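Local coordinates for REP protein (Adeno-associated virus 5, PDB 1UUT) that probably binds and nicks viral DNA at the replication origin through its N-terminal endonuclease domain, which carries bound magnesium, at residues Phe78-Lys83 and Leu155-Pro160. Numbering follows the deposited sequence.
Sequences FVQFEK and LPKVQP. With MG (magnesium ion), chain E.
The side chain of Lys157 crosses those of Glu82 and Gln80 at about a right angle, and its aliphatic chain makes the central part of the contact. Its CB lies 3.6 Å from Gln80 NE2. CG comes next, about 4.0 Å from both that nitrogen and Glu82 OE2, and the chain bends here (chi2 73°). CD continues past OE2, and CE lies 3.9 Å from Glu82 OE1. A second bend, at chi4 (76°), turns NZ toward its salt bridge with Glu161; NZ stays 4.7 Å from Glu82 OE1, not in contact with it.

The two oxygens of Glu82 have separate tasks. OE1 binds the magnesium ion at 2.4 Å, together with His89 and three waters, whereas OE2 accepts a 2.8 Å hydrogen bond from Gln80 NE2 on its anti side, 26° out of the carboxylate plane. Gln80 thus acts as a second-shell residue; its amide is held further by Leu154 O and Arg182.

At one end of the contact, Phe78 CZ packs against Leu155 CD2. At the other, Lys83 CB rests on the carbonyl oxygen of Pro160, a residue joined to Gln159 by a cis peptide bond.

The loop between helix 149-154 and strand 162-167 therefore flanks inner strand 77-83 beside the metal site, where Glu82 joins His89 of neighbouring strand 88-95, consistent with the HUH endonuclease fold (His89-Leu90-His91) of Rep proteins.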
loop_
_atom_site.group_PDB
_atom_site.type_symbol
_atom_site.label_atom_id
_atom_site.label_comp_id
_atom_site.label_asym_id
_atom_site.label_seq_id
_atom_site.Cartn_x
_atom_site.Cartn_y
_atom_site.Cartn_z
ATOM N N PHE A 78 -6.316 4.182 -2.087
ATOM C CA PHE A 78 -6.252 2.995 -2.919
ATOM C C PHE A 78 -4.879 2.485 -2.554
ATOM O O PHE A 78 -3.892 3.184 -2.751
ATOM C CB PHE A 78 -6.332 3.273 -4.425
ATOM C CG PHE A 78 -6.423 2.012 -5.246
ATOM C CD1 PHE A 78 -7.654 1.549 -5.699
ATOM C CD2 PHE A 78 -5.289 1.241 -5.490
ATOM C CE1 PHE A 78 -7.756 0.333 -6.371
ATOM C CE2 PHE A 78 -5.383 0.022 -6.163
ATOM C CZ PHE A 78 -6.616 -0.432 -6.603
ATOM N N VAL A 79 -4.828 1.322 -1.922
ATOM C CA VAL A 79 -3.564 0.732 -1.500
ATOM C C VAL A 79 -3.410 -0.595 -2.220
ATOM O O VAL A 79 -4.357 -1.378 -2.282
ATOM C CB VAL A 79 -3.556 0.486 0.029
ATOM C CG1 VAL A 79 -2.263 -0.190 0.455
ATOM C CG2 VAL A 79 -3.724 1.801 0.768
ATOM N N GLN A 80 -2.222 -0.847 -2.758
ATOM C CA GLN A 80 -1.964 -2.086 -3.478
ATOM C C GLN A 80 -0.661 -2.704 -2.985
ATOM O O GLN A 80 0.361 -2.030 -2.916
ATOM C CB GLN A 80 -1.897 -1.812 -4.991
ATOM C CG GLN A 80 -1.665 -3.051 -5.855
ATOM C CD GLN A 80 -2.068 -2.847 -7.305
ATOM O OE1 GLN A 80 -3.249 -2.782 -7.626
ATOM N NE2 GLN A 80 -1.090 -2.764 -8.186
ATOM N N PHE A 81 -0.724 -3.960 -2.562
ATOM C CA PHE A 81 0.447 -4.680 -2.084
ATOM C C PHE A 81 1.038 -5.437 -3.274
ATOM O O PHE A 81 0.329 -6.192 -3.956
ATOM C CB PHE A 81 0.044 -5.659 -0.976
ATOM C CG PHE A 81 1.209 -6.265 -0.257
ATOM C CD1 PHE A 81 1.179 -7.597 0.134
ATOM C CD2 PHE A 81 2.333 -5.503 0.033
ATOM C CE1 PHE A 81 2.264 -8.157 0.805
ATOM C CE2 PHE A 81 3.412 -6.051 0.698
ATOM C CZ PHE A 81 3.381 -7.382 1.087
ATOM N N GLU A 82 2.328 -5.243 -3.525
ATOM C CA GLU A 82 2.984 -5.891 -4.652
ATOM C C GLU A 82 4.244 -6.643 -4.279
ATOM O O GLU A 82 4.931 -6.293 -3.320
ATOM C CB GLU A 82 3.338 -4.851 -5.708
ATOM C CG GLU A 82 2.130 -4.137 -6.281
ATOM C CD GLU A 82 2.505 -2.973 -7.160
ATOM O OE1 GLU A 82 3.700 -2.825 -7.466
ATOM O OE2 GLU A 82 1.604 -2.198 -7.534
ATOM N N LYS A 83 4.508 -7.709 -5.021
ATOM C CA LYS A 83 5.695 -8.515 -4.833
ATOM C C LYS A 83 6.583 -8.124 -6.007
ATOM O O LYS A 83 6.379 -8.582 -7.127
ATOM C CB LYS A 83 5.337 -10.003 -4.875
ATOM C CG LYS A 83 6.522 -10.962 -4.874
ATOM C CD LYS A 83 6.015 -12.389 -4.907
ATOM C CE LYS A 83 7.049 -13.361 -5.449
ATOM N NZ LYS A 83 8.186 -13.578 -4.531
ATOM N N LEU A 155 -3.794 -0.604 -11.471
ATOM C CA LEU A 155 -4.695 -1.626 -12.008
ATOM C C LEU A 155 -4.126 -2.713 -12.922
ATOM O O LEU A 155 -4.515 -3.875 -12.795
ATOM C CB LEU A 155 -5.913 -0.981 -12.683
ATOM C CG LEU A 155 -6.830 -0.127 -11.812
ATOM C CD1 LEU A 155 -8.086 0.181 -12.612
ATOM C CD2 LEU A 155 -7.189 -0.845 -10.521
ATOM N N PRO A 156 -3.223 -2.365 -13.867
ATOM C CA PRO A 156 -2.665 -3.394 -14.761
ATOM C C PRO A 156 -1.776 -4.483 -14.152
ATOM O O PRO A 156 -1.357 -5.412 -14.859
ATOM C CB PRO A 156 -1.924 -2.571 -15.818
ATOM C CG PRO A 156 -1.540 -1.335 -15.086
ATOM C CD PRO A 156 -2.775 -1.023 -14.285
ATOM N N LYS A 157 -1.455 -4.375 -12.866
ATOM C CA LYS A 157 -0.622 -5.397 -12.243
ATOM C C LYS A 157 -1.404 -6.701 -12.121
ATOM O O LYS A 157 -2.592 -6.693 -11.801
ATOM C CB LYS A 157 -0.137 -4.948 -10.860
ATOM C CG LYS A 157 1.314 -4.469 -10.825
ATOM C CD LYS A 157 1.486 -3.123 -11.483
ATOM C CE LYS A 157 2.898 -2.578 -11.297
ATOM N NZ LYS A 157 3.910 -3.226 -12.171
ATOM N N VAL A 158 -0.755 -7.813 -12.449
ATOM C CA VAL A 158 -1.379 -9.125 -12.339
ATOM C C VAL A 158 -0.533 -9.969 -11.389
ATOM O O VAL A 158 0.541 -9.536 -10.949
ATOM C CB VAL A 158 -1.528 -9.842 -13.712
ATOM C CG1 VAL A 158 -2.424 -9.031 -14.632
ATOM C CG2 VAL A 158 -0.179 -10.062 -14.351
ATOM N N GLN A 159 -1.038 -11.146 -11.035
ATOM C CA GLN A 159 -0.325 -12.042 -10.133
ATOM C C GLN A 159 0.852 -12.667 -10.869
ATOM O O GLN A 159 0.759 -12.914 -12.069
ATOM C CB GLN A 159 -1.269 -13.131 -9.619
ATOM C CG GLN A 159 -2.426 -12.592 -8.817
ATOM C CD GLN A 159 -3.273 -13.688 -8.223
ATOM O OE1 GLN A 159 -4.185 -14.207 -8.872
ATOM N NE2 GLN A 159 -2.986 -14.044 -6.978
ATOM N N PRO A 160 1.943 -13.003 -10.158
ATOM C CA PRO A 160 2.145 -12.834 -8.716
ATOM C C PRO A 160 2.624 -11.462 -8.235
ATOM O O PRO A 160 2.766 -11.253 -7.030
ATOM C CB PRO A 160 3.145 -13.943 -8.389
ATOM C CG PRO A 160 4.016 -13.953 -9.599
ATOM C CD PRO A 160 3.039 -13.792 -10.752
HETATM MG MG MG E . 5.657 -1.406 -7.820
HETATM O O HOH W 1 7.091 0.038 -7.415
HETATM O O HOH W 2 5.064 -0.679 -9.661
HETATM O O HOH W 3 6.485 -3.268 -8.217
#